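Local coordinates for protein 4-hydroxy-3-methylbut-2-enyl diphosphate reductase (Aquifex aeolicus, PDB 3DNF) that catalyses the final step of the non-mevalonate isoprenoid pathway, an iron-sulfur-dependent reductive conversion of (E)-4-hydroxy-3-methylbut-2-enyl diphosphate into isopentenyl and dimethylallyl diphosphates, at residues E121-V127 and V162-T166; K100-V106 and G129-L134; D67-S73 and L89-T95; F115-E121 and K140-E145. All coordinates share one frame; numbering follows the deposited sequence. Where two conformers were deposited one is given.

Overall arrangement
Following the chain from its N terminus, contact 3 comes first: it closes the loop over helix 78-86 by pairing strands 68-71 and 90-93, and is finished before the others begin. The remaining three interleave. Contact 2 opens in helix 97-111, contact 4 in strand 115-119 and contact 1 in the turn leading into helix 125-136; they close in the same order, at 129-134, 140-145 and 162-166, so each crosses the other two. Together they tie two helices to the sheet containing strands 141-144, 115-119 and 158-163. Contacts 1 and 4 share Glu121. Contact 2 touches contact 3 through Lys100 and Thr95, whereas contacts 3 and 4 lie about 26 Å apart between centres.

Contact 1: E121-V127 and V162-T166; sequences EKNHPEV and VAQTT. With F3S (Fe3-s4 cluster), chain E.
The active-site wall beside the iron-sulfur cluster is built here, where Glu126, predicted to be the proton donor, meets Thr165 and where Gln164 lies against His124, predicted to bind the substrate. The Glu126 carboxylate is gripped twice by one residue: Thr165 OG1 donates to Glu126 OE1 at 2.6 Å, and Thr165 N to Glu126 OE2 at 2.9 Å with a nearly straight 167° N-H...O angle. The second bond uses the syn lone pair of OE2, and the hydroxyl approaches OE1 from the syn side, tilted out of the carboxylate plane. This fixes the rotation of the carboxylate. Thr165 CB in turn stands 3.5 Å from sulfur S1 of the cluster.

Gln164 carries the other half. With CG anti to the backbone N (chi1 -175°) and the chain extended beyond it, the amide reaches into the turn at 121-124, where its OE1 accepts from Glu121 N at 2.9 Å. Its NE2 sits over one face of the His124 ring, 3.3 Å from CG, while Pro125 CD lies over the opposite face. NE2 also donates to two waters, one bonded to Glu121 OE1 and the other, 2.7 Å from Glu126 OE1, bonded to that oxygen and to Thr166 OG1. Val127 CG2 packs against the amide carbon.

His124 is the N-cap residue of helix 125-136, so the contact joins the start of that helix to the end of strand 158-163. Helix 97-111 lines it through Val99, which touches Glu126 and Thr165, while strands 115-119 and 141-144 supply Leu118 and Val143 against Val127.

Contact 2: K100-V106 and G129-L134; sequences KAVHEAV and GTLGYL
Helices 100-106 and 129-134 run in roughly the same direction, their axes 8.7 Å apart at closest approach with a signed crossing angle of -31°. The backbones come nearest at His103 and Thr130, whose CA atoms are 5.4 Å apart.

His103 forms an offset stack with Tyr133: the ring centroids are 4.0 Å apart and the planes only 14° from parallel. Tyr133 CD1 lies over the centre of the imidazole, while His103 ND1 sits over the rim of the phenol ring, 3.2 Å from Tyr133 CE1. Within its own helix Lys100 folds back, bent at chi2 and chi3, and its NZ donates to His103 ND1 at 2.9 Å, in the plane of the imidazole. This bond is likely to hold the ring's rotation against the tyrosine. At another point of the imidazole edge, His103 CD2 is 3.4 Å from Thr130 OG1, whose hydrogen bond goes to Glu126 O. An alanine at His103 would probably cost Tyr133 its stacking partner, leaving it freer to turn, and take the ND1 acceptor from Lys100 NZ.

Deeper in, Thr130 CG2 fits between Val102 CG1 (3.7 Å) and Val106 CG1 (3.8 Å), and Leu134 CD1 meets Val106 CB.

Val106, Thr130 and Leu134 also reach Val116 and Leu118 of strand 115-119, placing both helices on one face of the parallel sheet, as neighbouring helices lie in an open alpha/beta fold.

Contact 3: D67-S73 and L89-T95; sequences DTVIIRS and LKVIDAT
Asp67 O begins the pairing by accepting Lys90 N at 2.9 Å, while the Asp67 carboxylate turns away to the backbone N atoms of Lys33 and Lys64. Thr68 lies side by side with Lys90 and sends CG2 to Ile92 CG1 (3.5 Å); its OG1 bonds Ser30. Val69 uses both backbone groups, N to Lys90 O and O from Ile92 N, and its CG2 packs on Val91 CG2 at 3.9 Å. This alternation, in which Val69 bonds to the residues flanking Val91, is the signature of parallel strands. Here they are the two strands of a beta-alpha-beta crossover through helix 78-86, which lies on the Val69, Ile71 and Val91 face and touches Val91 through Leu84 and Arg85.

Ile70 points to the other face, toward helix 14-26. It runs alongside Ile92, CG1 to CB 3.9 Å, and its CG2 meets Ala94 CB. Ile71 N donates to Ile92 O at 2.9 Å, but Ile71 O receives only a weak bond from Ala94 N as the strands end. Ile71 CD1 touches Val91 CG1 at 3.7 Å, and Ile71 CB and CG2 rest on Asp93 OD1. A chi1 of -174°, CG opposite the backbone N, brings that oxygen to Thr95, where it closes an Asx turn, accepting Thr95 N from above the carboxylate plane and Thr95 OG1, at 2.6 Å, on its syn lone pair. Replacing Asp93 with a leucine would probably leave Thr95 N and OG1 without their shared acceptor and let the turn shift. Arg72 turns away from strand 90-93, its NH1 bonding Pro39 O and its NH2 His74 NE2. Finally Ser73, its CA 3.3 Å from Ala94 O, touches the iron-sulfur cluster and bonds by its backbone to Cys96.

Contact 4: F115-E121 and K140-E145; sequences FVVLVGE and KGIVVE
Backbone hydrogen bonds join the parallel strands 115-119 and 141-144, whose axes approach to 4.6 Å at a crossing angle of -22°. Val116 N donates to Lys140 O, Leu118 N to Ile142 O and Gly120 N to Val144 O (3.1 Å); between them Ile142 N and Val144 N donate back to Val116 O and Leu118 O. The Leu118 N bond is almost straight, 176° at the hydrogen, whereas Gly120 N stands above the carbonyl plane of Val144. CA-H...O contacts fill in, as from Val143 CA to Leu118 O at 3.2 Å. Gly141, without a side chain, brings its CA to 2.9 Å from Val116 O.

Aromatic contact is supplied by Phe115. With CG anti to the backbone N (chi1 177°), its ring swings across the second strand and takes Gly141 CA over one face, a CH-pi contact 4.0 Å from the centroid. Its CD1 meets Lys140 CG and its CE2 meets Ile142 CG1; the ring also stacks on His156.

Apolar pairs continue on the same side: Val117 CG1 packs on Val144 CG2 at 3.6 Å and Val117 CG2 faces Ile142 CG1. On the reverse side, Leu118 CD2 is a looser 4.4 Å from Val143 CG2.

Among charged groups, Glu121 OE2 and Glu145 OE2 are 5.0 Å apart, like charges that probably disfavour closer approach; Glu145 OE1 instead accepts from Lys122 N.

Helix 125-136 connects the two strands and packs on Leu118 and Val143, while helix 169-182 meets Val119 and Val144: a beta-alpha-beta crossover at one edge of the sheet, where 141-144 is the outermost strand, with helices on both faces.

Contact 1: E121-V127 and V162-T166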
# COMPACT_ATOMS: atom_id res chain seq x y z
N GLU B 121 -10.17 -12.96 6.50
CA GLU B 121 -10.13 -14.21 7.26
C GLU B 121 -10.44 -15.43 6.37
O GLU B 121 -11.56 -15.54 5.84
CB GLU B 121 -11.11 -14.11 8.43
CG GLU B 121 -11.10 -15.36 9.32
CD GLU B 121 -12.13 -15.34 10.46
OE1 GLU B 121 -13.02 -14.45 10.51
OE2 GLU B 121 -12.07 -16.28 11.29
N LYS B 122 -9.46 -16.31 6.19
CA LYS B 122 -9.58 -17.46 5.26
C LYS B 122 -10.89 -18.26 5.37
O LYS B 122 -11.58 -18.49 4.37
CB LYS B 122 -8.40 -18.41 5.38
CG LYS B 122 -7.08 -17.79 4.91
CD LYS B 122 -5.93 -18.74 5.03
CE LYS B 122 -4.67 -18.04 4.56
NZ LYS B 122 -3.48 -18.91 4.64
N ASN B 123 -11.26 -18.63 6.59
CA ASN B 123 -12.44 -19.48 6.76
C ASN B 123 -13.75 -18.71 6.92
O ASN B 123 -14.80 -19.29 7.22
CB ASN B 123 -12.24 -20.46 7.93
CG ASN B 123 -13.01 -21.77 7.74
OD1 ASN B 123 -13.14 -22.29 6.62
ND2 ASN B 123 -13.51 -22.33 8.85
N HIS B 124 -13.72 -17.39 6.71
CA HIS B 124 -14.94 -16.64 6.90
C HIS B 124 -15.85 -16.84 5.70
O HIS B 124 -15.38 -16.81 4.58
CB HIS B 124 -14.68 -15.14 7.11
CG HIS B 124 -15.93 -14.38 7.46
ND1 HIS B 124 -16.20 -13.94 8.74
CD2 HIS B 124 -16.97 -13.99 6.70
CE1 HIS B 124 -17.36 -13.32 8.75
NE2 HIS B 124 -17.85 -13.33 7.53
N PRO B 125 -17.17 -17.03 5.95
CA PRO B 125 -18.10 -17.21 4.80
C PRO B 125 -18.07 -16.12 3.69
O PRO B 125 -18.26 -16.43 2.49
CB PRO B 125 -19.48 -17.26 5.47
CG PRO B 125 -19.19 -17.72 6.90
CD PRO B 125 -17.88 -17.09 7.24
N GLU B 126 -17.84 -14.85 4.05
CA GLU B 126 -17.74 -13.80 3.04
C GLU B 126 -16.55 -14.08 2.10
O GLU B 126 -16.67 -13.97 0.88
CB GLU B 126 -17.61 -12.40 3.65
CG GLU B 126 -17.74 -11.32 2.59
CD GLU B 126 -17.22 -9.99 3.10
OE1 GLU B 126 -17.80 -9.50 4.11
OE2 GLU B 126 -16.25 -9.46 2.49
N VAL B 127 -15.46 -14.47 2.69
CA VAL B 127 -14.23 -14.76 1.98
C VAL B 127 -14.39 -16.00 1.08
O VAL B 127 -14.03 -15.97 -0.08
CB VAL B 127 -13.02 -14.82 2.99
CG1 VAL B 127 -11.75 -15.32 2.31
CG2 VAL B 127 -12.79 -13.43 3.60
N VAL B 162 -7.96 -6.50 -2.85
CA VAL B 162 -9.28 -6.15 -2.29
C VAL B 162 -9.35 -6.57 -0.81
O VAL B 162 -8.42 -7.19 -0.27
CB VAL B 162 -10.45 -6.76 -3.10
CG1 VAL B 162 -10.43 -6.18 -4.52
CG2 VAL B 162 -10.41 -8.26 -3.07
N ALA B 163 -10.45 -6.19 -0.13
CA ALA B 163 -10.60 -6.48 1.30
C ALA B 163 -11.92 -7.16 1.59
O ALA B 163 -12.95 -6.89 0.95
CB ALA B 163 -10.50 -5.20 2.13
N GLN B 164 -11.88 -8.07 2.54
CA GLN B 164 -13.10 -8.51 3.20
C GLN B 164 -13.75 -7.23 3.77
O GLN B 164 -13.06 -6.33 4.25
CB GLN B 164 -12.74 -9.49 4.29
CG GLN B 164 -13.94 -10.14 4.99
CD GLN B 164 -13.53 -10.94 6.21
OE1 GLN B 164 -12.34 -11.10 6.49
NE2 GLN B 164 -14.51 -11.47 6.95
N THR B 165 -15.07 -7.12 3.65
CA THR B 165 -15.77 -5.85 4.04
C THR B 165 -15.47 -5.39 5.47
O THR B 165 -15.41 -4.18 5.75
CB THR B 165 -17.30 -5.94 3.85
OG1 THR B 165 -17.86 -6.99 4.67
CG2 THR B 165 -17.67 -6.16 2.33
N THR B 166 -15.30 -6.36 6.37
CA THR B 166 -15.01 -6.11 7.79
C THR B 166 -13.53 -6.12 8.14
O THR B 166 -13.18 -6.08 9.32
CB THR B 166 -15.75 -7.13 8.68
OG1 THR B 166 -15.38 -8.44 8.24
CG2 THR B 166 -17.24 -6.96 8.52
FE1 F3S E . -21.06 -3.29 5.77
FE3 F3S E . -22.80 -4.80 4.35
FE4 F3S E . -22.82 -4.60 6.80
S1 F3S E . -20.53 -4.76 4.15
S2 F3S E . -21.06 -4.02 7.94
S3 F3S E . -23.30 -2.91 5.53
S4 F3S E . -23.61 -6.37 5.82
O HOH W 1 -13.58 -12.16 9.66
O HOH W 2 -17.11 -9.99 6.64

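Contact 2: K100-V106 and G129-L134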
# COMPACT_ATOMS: atom_id res chain seq x y z
N LYS B 100 -21.39 -7.81 -2.59
CA LYS B 100 -21.46 -7.95 -4.04
C LYS B 100 -20.42 -7.10 -4.78
O LYS B 100 -19.90 -7.51 -5.81
CB LYS B 100 -22.83 -7.62 -4.59
CG LYS B 100 -23.97 -8.64 -4.25
CD LYS B 100 -23.64 -10.13 -4.59
CE LYS B 100 -23.22 -10.32 -6.02
NZ LYS B 100 -22.87 -11.73 -6.27
N ALA B 101 -20.10 -5.94 -4.23
CA ALA B 101 -19.05 -5.11 -4.84
C ALA B 101 -17.65 -5.79 -4.77
O ALA B 101 -16.81 -5.55 -5.63
CB ALA B 101 -19.01 -3.75 -4.19
N VAL B 102 -17.38 -6.55 -3.71
CA VAL B 102 -16.13 -7.34 -3.66
C VAL B 102 -16.15 -8.38 -4.75
O VAL B 102 -15.13 -8.62 -5.42
CB VAL B 102 -15.89 -8.00 -2.28
CG1 VAL B 102 -14.50 -8.62 -2.22
CG2 VAL B 102 -16.11 -7.00 -1.14
N HIS B 103 -17.27 -9.09 -4.90
CA HIS B 103 -17.40 -10.08 -5.99
C HIS B 103 -17.11 -9.45 -7.37
O HIS B 103 -16.38 -10.04 -8.22
CB HIS B 103 -18.83 -10.61 -6.02
CG HIS B 103 -19.24 -11.34 -4.78
ND1 HIS B 103 -20.52 -11.81 -4.61
CD2 HIS B 103 -18.55 -11.68 -3.66
CE1 HIS B 103 -20.61 -12.41 -3.43
NE2 HIS B 103 -19.42 -12.36 -2.85
N GLU B 104 -17.68 -8.27 -7.59
CA GLU B 104 -17.48 -7.51 -8.82
C GLU B 104 -15.99 -7.15 -9.00
O GLU B 104 -15.44 -7.30 -10.09
CB GLU B 104 -18.36 -6.26 -8.84
CG GLU B 104 -19.86 -6.60 -9.00
CD GLU B 104 -20.80 -5.46 -8.59
OE1 GLU B 104 -20.37 -4.27 -8.59
OE2 GLU B 104 -21.99 -5.75 -8.27
N ALA B 105 -15.37 -6.72 -7.90
CA ALA B 105 -14.01 -6.19 -7.93
C ALA B 105 -13.02 -7.29 -8.27
O ALA B 105 -12.06 -7.08 -9.04
CB ALA B 105 -13.64 -5.59 -6.60
N VAL B 106 -13.23 -8.49 -7.71
CA VAL B 106 -12.24 -9.57 -8.03
C VAL B 106 -12.35 -9.96 -9.48
O VAL B 106 -11.32 -10.25 -10.17
CB VAL B 106 -12.27 -10.77 -7.07
CG1 VAL B 106 -11.94 -10.36 -5.61
CG2 VAL B 106 -13.59 -11.56 -7.19
N GLY B 129 -17.15 -17.05 -0.17
CA GLY B 129 -18.02 -16.68 -1.30
C GLY B 129 -17.25 -15.93 -2.39
O GLY B 129 -17.34 -16.25 -3.58
N THR B 130 -16.45 -14.95 -1.98
CA THR B 130 -15.66 -14.16 -2.90
C THR B 130 -14.66 -15.01 -3.68
O THR B 130 -14.50 -14.80 -4.87
CB THR B 130 -14.94 -13.06 -2.12
OG1 THR B 130 -15.93 -12.19 -1.58
CG2 THR B 130 -14.07 -12.23 -3.05
N LEU B 131 -13.97 -15.95 -3.01
CA LEU B 131 -13.11 -16.93 -3.73
C LEU B 131 -13.89 -17.67 -4.80
O LEU B 131 -13.35 -17.99 -5.85
CB LEU B 131 -12.42 -17.92 -2.81
CG LEU B 131 -11.32 -17.29 -1.95
CD1 LEU B 131 -10.67 -18.33 -1.05
CD2 LEU B 131 -10.24 -16.62 -2.85
N GLY B 132 -15.16 -17.97 -4.52
CA GLY B 132 -16.01 -18.64 -5.50
C GLY B 132 -16.26 -17.77 -6.73
O GLY B 132 -16.29 -18.27 -7.86
N TYR B 133 -16.42 -16.47 -6.53
CA TYR B 133 -16.53 -15.54 -7.66
C TYR B 133 -15.22 -15.43 -8.46
O TYR B 133 -15.23 -15.36 -9.69
CB TYR B 133 -17.04 -14.17 -7.16
CG TYR B 133 -18.52 -14.26 -7.05
CD1 TYR B 133 -19.14 -14.68 -5.88
CD2 TYR B 133 -19.30 -14.01 -8.18
CE1 TYR B 133 -20.54 -14.81 -5.80
CE2 TYR B 133 -20.71 -14.14 -8.14
CZ TYR B 133 -21.31 -14.55 -6.95
OH TYR B 133 -22.69 -14.65 -6.89
N LEU B 134 -14.10 -15.41 -7.73
CA LEU B 134 -12.80 -15.30 -8.37
C LEU B 134 -12.60 -16.54 -9.24
O LEU B 134 -12.17 -16.44 -10.40
CB LEU B 134 -11.68 -15.25 -7.31
CG LEU B 134 -10.23 -15.15 -7.84
CD1 LEU B 134 -9.98 -13.83 -8.61
CD2 LEU B 134 -9.24 -15.32 -6.70

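Contact 3: D67-S73 and L89-T95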
# COMPACT_ATOMS: atom_id res chain seq x y z
N ASP B 67 -39.69 -24.69 -1.32
CA ASP B 67 -39.35 -23.86 -0.16
C ASP B 67 -38.54 -22.60 -0.55
O ASP B 67 -37.97 -22.53 -1.63
CB ASP B 67 -38.60 -24.64 0.96
CG ASP B 67 -39.49 -25.66 1.68
OD1 ASP B 67 -40.75 -25.60 1.59
OD2 ASP B 67 -38.91 -26.54 2.37
N THR B 68 -38.50 -21.62 0.34
CA THR B 68 -37.75 -20.38 0.06
C THR B 68 -36.47 -20.45 0.89
O THR B 68 -36.49 -20.86 2.05
CB THR B 68 -38.54 -19.12 0.49
OG1 THR B 68 -39.66 -18.98 -0.38
CG2 THR B 68 -37.66 -17.83 0.40
N VAL B 69 -35.33 -20.15 0.26
CA VAL B 69 -34.10 -20.00 1.05
C VAL B 69 -33.51 -18.62 0.82
O VAL B 69 -33.48 -18.10 -0.30
CB VAL B 69 -33.03 -21.10 0.76
CG1 VAL B 69 -33.49 -22.48 1.29
CG2 VAL B 69 -32.77 -21.12 -0.71
N ILE B 70 -33.09 -18.00 1.94
CA ILE B 70 -32.51 -16.65 1.94
C ILE B 70 -31.00 -16.68 2.15
O ILE B 70 -30.49 -17.16 3.20
CB ILE B 70 -33.21 -15.73 2.97
CG1 ILE B 70 -34.74 -15.68 2.67
CG2 ILE B 70 -32.60 -14.30 2.95
CD1 ILE B 70 -35.57 -15.53 3.91
N ILE B 71 -30.29 -16.21 1.14
CA ILE B 71 -28.79 -16.13 1.23
C ILE B 71 -28.45 -15.00 2.21
O ILE B 71 -28.99 -13.91 2.06
CB ILE B 71 -28.18 -15.85 -0.14
CG1 ILE B 71 -28.54 -17.00 -1.12
CG2 ILE B 71 -26.61 -15.59 -0.03
CD1 ILE B 71 -28.00 -16.82 -2.54
N ARG B 72 -27.55 -15.25 3.17
CA ARG B 72 -27.24 -14.25 4.17
C ARG B 72 -26.40 -13.12 3.58
O ARG B 72 -25.88 -13.23 2.45
CB ARG B 72 -26.55 -14.87 5.38
CG ARG B 72 -27.38 -15.98 6.09
CD ARG B 72 -26.74 -16.40 7.38
NE ARG B 72 -25.42 -17.02 7.20
CZ ARG B 72 -24.84 -17.79 8.11
NH1 ARG B 72 -25.46 -18.10 9.24
NH2 ARG B 72 -23.63 -18.31 7.88
N SER B 73 -26.30 -12.05 4.36
CA SER B 73 -25.63 -10.82 3.94
C SER B 73 -24.18 -11.05 3.47
O SER B 73 -23.66 -10.25 2.69
CB SER B 73 -25.68 -9.76 5.03
OG SER B 73 -24.91 -10.23 6.15
N LEU B 89 -35.70 -24.50 -5.37
CA LEU B 89 -35.98 -23.62 -4.27
C LEU B 89 -36.19 -22.19 -4.78
O LEU B 89 -35.54 -21.79 -5.76
CB LEU B 89 -34.81 -23.68 -3.29
CG LEU B 89 -34.43 -25.02 -2.67
CD1 LEU B 89 -33.06 -24.92 -1.97
CD2 LEU B 89 -35.51 -25.47 -1.71
N LYS B 90 -37.09 -21.44 -4.14
CA LYS B 90 -37.12 -20.00 -4.36
C LYS B 90 -35.98 -19.33 -3.58
O LYS B 90 -35.98 -19.35 -2.34
CB LYS B 90 -38.48 -19.41 -3.94
CG LYS B 90 -38.54 -17.89 -3.99
CD LYS B 90 -39.94 -17.36 -3.63
CE LYS B 90 -40.88 -17.56 -4.83
NZ LYS B 90 -42.22 -16.94 -4.61
N VAL B 91 -35.02 -18.79 -4.32
CA VAL B 91 -33.77 -18.29 -3.74
C VAL B 91 -33.88 -16.78 -3.68
O VAL B 91 -34.02 -16.11 -4.73
CB VAL B 91 -32.52 -18.75 -4.53
CG1 VAL B 91 -31.26 -18.10 -3.88
CG2 VAL B 91 -32.43 -20.30 -4.53
N ILE B 92 -33.87 -16.27 -2.46
CA ILE B 92 -33.80 -14.83 -2.22
C ILE B 92 -32.37 -14.42 -1.88
O ILE B 92 -31.81 -14.85 -0.87
CB ILE B 92 -34.71 -14.40 -1.06
CG1 ILE B 92 -36.11 -15.08 -1.14
CG2 ILE B 92 -34.76 -12.85 -0.91
CD1 ILE B 92 -37.22 -14.28 -1.71
N ASP B 93 -31.81 -13.55 -2.71
CA ASP B 93 -30.41 -13.18 -2.52
C ASP B 93 -30.35 -11.94 -1.65
O ASP B 93 -30.55 -10.84 -2.17
CB ASP B 93 -29.69 -12.91 -3.83
CG ASP B 93 -28.19 -12.67 -3.62
OD1 ASP B 93 -27.73 -12.84 -2.47
OD2 ASP B 93 -27.49 -12.44 -4.62
N ALA B 94 -29.98 -12.11 -0.38
CA ALA B 94 -29.85 -10.98 0.53
C ALA B 94 -28.37 -10.66 0.82
O ALA B 94 -28.06 -9.99 1.80
CB ALA B 94 -30.62 -11.21 1.83
N THR B 95 -27.45 -11.14 -0.02
CA THR B 95 -26.07 -10.68 0.04
C THR B 95 -25.99 -9.15 0.09
O THR B 95 -26.62 -8.46 -0.70
CB THR B 95 -25.29 -11.15 -1.22
OG1 THR B 95 -25.44 -12.56 -1.33
CG2 THR B 95 -23.78 -10.82 -1.07

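Contact 4: F115-E121 and K140-E145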
# COMPACT_ATOMS: atom_id res chain seq x y z
N PHE B 115 -3.18 -10.72 -10.56
CA PHE B 115 -3.27 -11.81 -9.57
C PHE B 115 -3.92 -11.18 -8.32
O PHE B 115 -3.48 -10.15 -7.88
CB PHE B 115 -1.86 -12.27 -9.22
CG PHE B 115 -1.82 -13.35 -8.16
CD1 PHE B 115 -1.96 -14.69 -8.52
CD2 PHE B 115 -1.64 -13.02 -6.81
CE1 PHE B 115 -1.91 -15.70 -7.54
CE2 PHE B 115 -1.59 -14.03 -5.82
CZ PHE B 115 -1.71 -15.37 -6.19
N VAL B 116 -4.96 -11.80 -7.80
CA VAL B 116 -5.78 -11.13 -6.76
C VAL B 116 -5.32 -11.54 -5.34
O VAL B 116 -5.20 -12.71 -5.00
CB VAL B 116 -7.28 -11.40 -6.97
CG1 VAL B 116 -8.14 -10.86 -5.80
CG2 VAL B 116 -7.73 -10.72 -8.28
N VAL B 117 -5.16 -10.52 -4.49
CA VAL B 117 -5.03 -10.73 -3.08
C VAL B 117 -6.28 -10.24 -2.34
O VAL B 117 -6.70 -9.10 -2.52
CB VAL B 117 -3.78 -9.99 -2.59
CG1 VAL B 117 -3.83 -9.80 -1.06
CG2 VAL B 117 -2.49 -10.73 -3.03
N LEU B 118 -6.92 -11.14 -1.62
CA LEU B 118 -8.10 -10.79 -0.80
C LEU B 118 -7.60 -10.72 0.63
O LEU B 118 -7.25 -11.74 1.20
CB LEU B 118 -9.18 -11.87 -0.95
CG LEU B 118 -10.44 -11.85 -0.09
CD1 LEU B 118 -11.12 -10.50 -0.24
CD2 LEU B 118 -11.36 -13.01 -0.56
N VAL B 119 -7.60 -9.51 1.22
CA VAL B 119 -7.17 -9.35 2.62
C VAL B 119 -8.37 -9.65 3.54
O VAL B 119 -9.41 -8.98 3.49
CB VAL B 119 -6.56 -7.92 2.92
CG1 VAL B 119 -6.05 -7.87 4.38
CG2 VAL B 119 -5.42 -7.57 1.92
N GLY B 120 -8.27 -10.74 4.29
CA GLY B 120 -9.40 -11.17 5.11
C GLY B 120 -9.13 -12.46 5.84
O GLY B 120 -8.03 -13.01 5.77
N GLU B 121 -10.17 -12.96 6.50
CA GLU B 121 -10.13 -14.21 7.26
C GLU B 121 -10.44 -15.43 6.37
O GLU B 121 -11.56 -15.54 5.84
CB GLU B 121 -11.11 -14.11 8.43
CG GLU B 121 -11.10 -15.36 9.32
CD GLU B 121 -12.13 -15.34 10.46
OE1 GLU B 121 -13.02 -14.45 10.51
OE2 GLU B 121 -12.07 -16.28 11.29
N LYS B 140 -7.22 -15.84 -10.57
CA LYS B 140 -6.34 -16.54 -9.66
C LYS B 140 -5.93 -15.61 -8.53
O LYS B 140 -5.78 -14.39 -8.71
CB LYS B 140 -5.13 -17.13 -10.41
CG LYS B 140 -4.27 -16.11 -11.08
CD LYS B 140 -3.22 -16.79 -11.99
CE LYS B 140 -2.28 -15.71 -12.53
NZ LYS B 140 -1.37 -16.17 -13.63
N GLY B 141 -5.76 -16.19 -7.36
CA GLY B 141 -5.46 -15.35 -6.19
C GLY B 141 -5.38 -16.11 -4.88
O GLY B 141 -5.60 -17.33 -4.81
N ILE B 142 -5.07 -15.36 -3.82
CA ILE B 142 -5.00 -15.93 -2.49
C ILE B 142 -5.71 -15.01 -1.48
O ILE B 142 -5.97 -13.83 -1.78
CB ILE B 142 -3.55 -16.13 -2.04
CG1 ILE B 142 -2.77 -14.80 -2.12
CG2 ILE B 142 -2.84 -17.24 -2.87
CD1 ILE B 142 -1.36 -14.82 -1.51
N VAL B 143 -5.94 -15.58 -0.29
CA VAL B 143 -6.34 -14.81 0.91
C VAL B 143 -5.11 -14.50 1.74
O VAL B 143 -4.27 -15.37 1.97
CB VAL B 143 -7.35 -15.60 1.79
CG1 VAL B 143 -7.78 -14.72 3.02
CG2 VAL B 143 -8.55 -16.00 0.96
N VAL B 144 -4.99 -13.23 2.15
CA VAL B 144 -3.92 -12.82 3.02
C VAL B 144 -4.53 -12.50 4.39
O VAL B 144 -5.25 -11.51 4.55
CB VAL B 144 -3.14 -11.60 2.40
CG1 VAL B 144 -2.23 -10.93 3.49
CG2 VAL B 144 -2.26 -12.08 1.24
N GLU B 145 -4.23 -13.35 5.38
CA GLU B 145 -4.79 -13.18 6.71
C GLU B 145 -3.73 -12.66 7.66
O GLU B 145 -4.03 -11.93 8.62
CB GLU B 145 -5.42 -14.48 7.23
CG GLU B 145 -6.08 -14.27 8.57
CD GLU B 145 -6.93 -15.43 9.02
OE1 GLU B 145 -7.26 -16.32 8.20
OE2 GLU B 145 -7.31 -15.41 10.22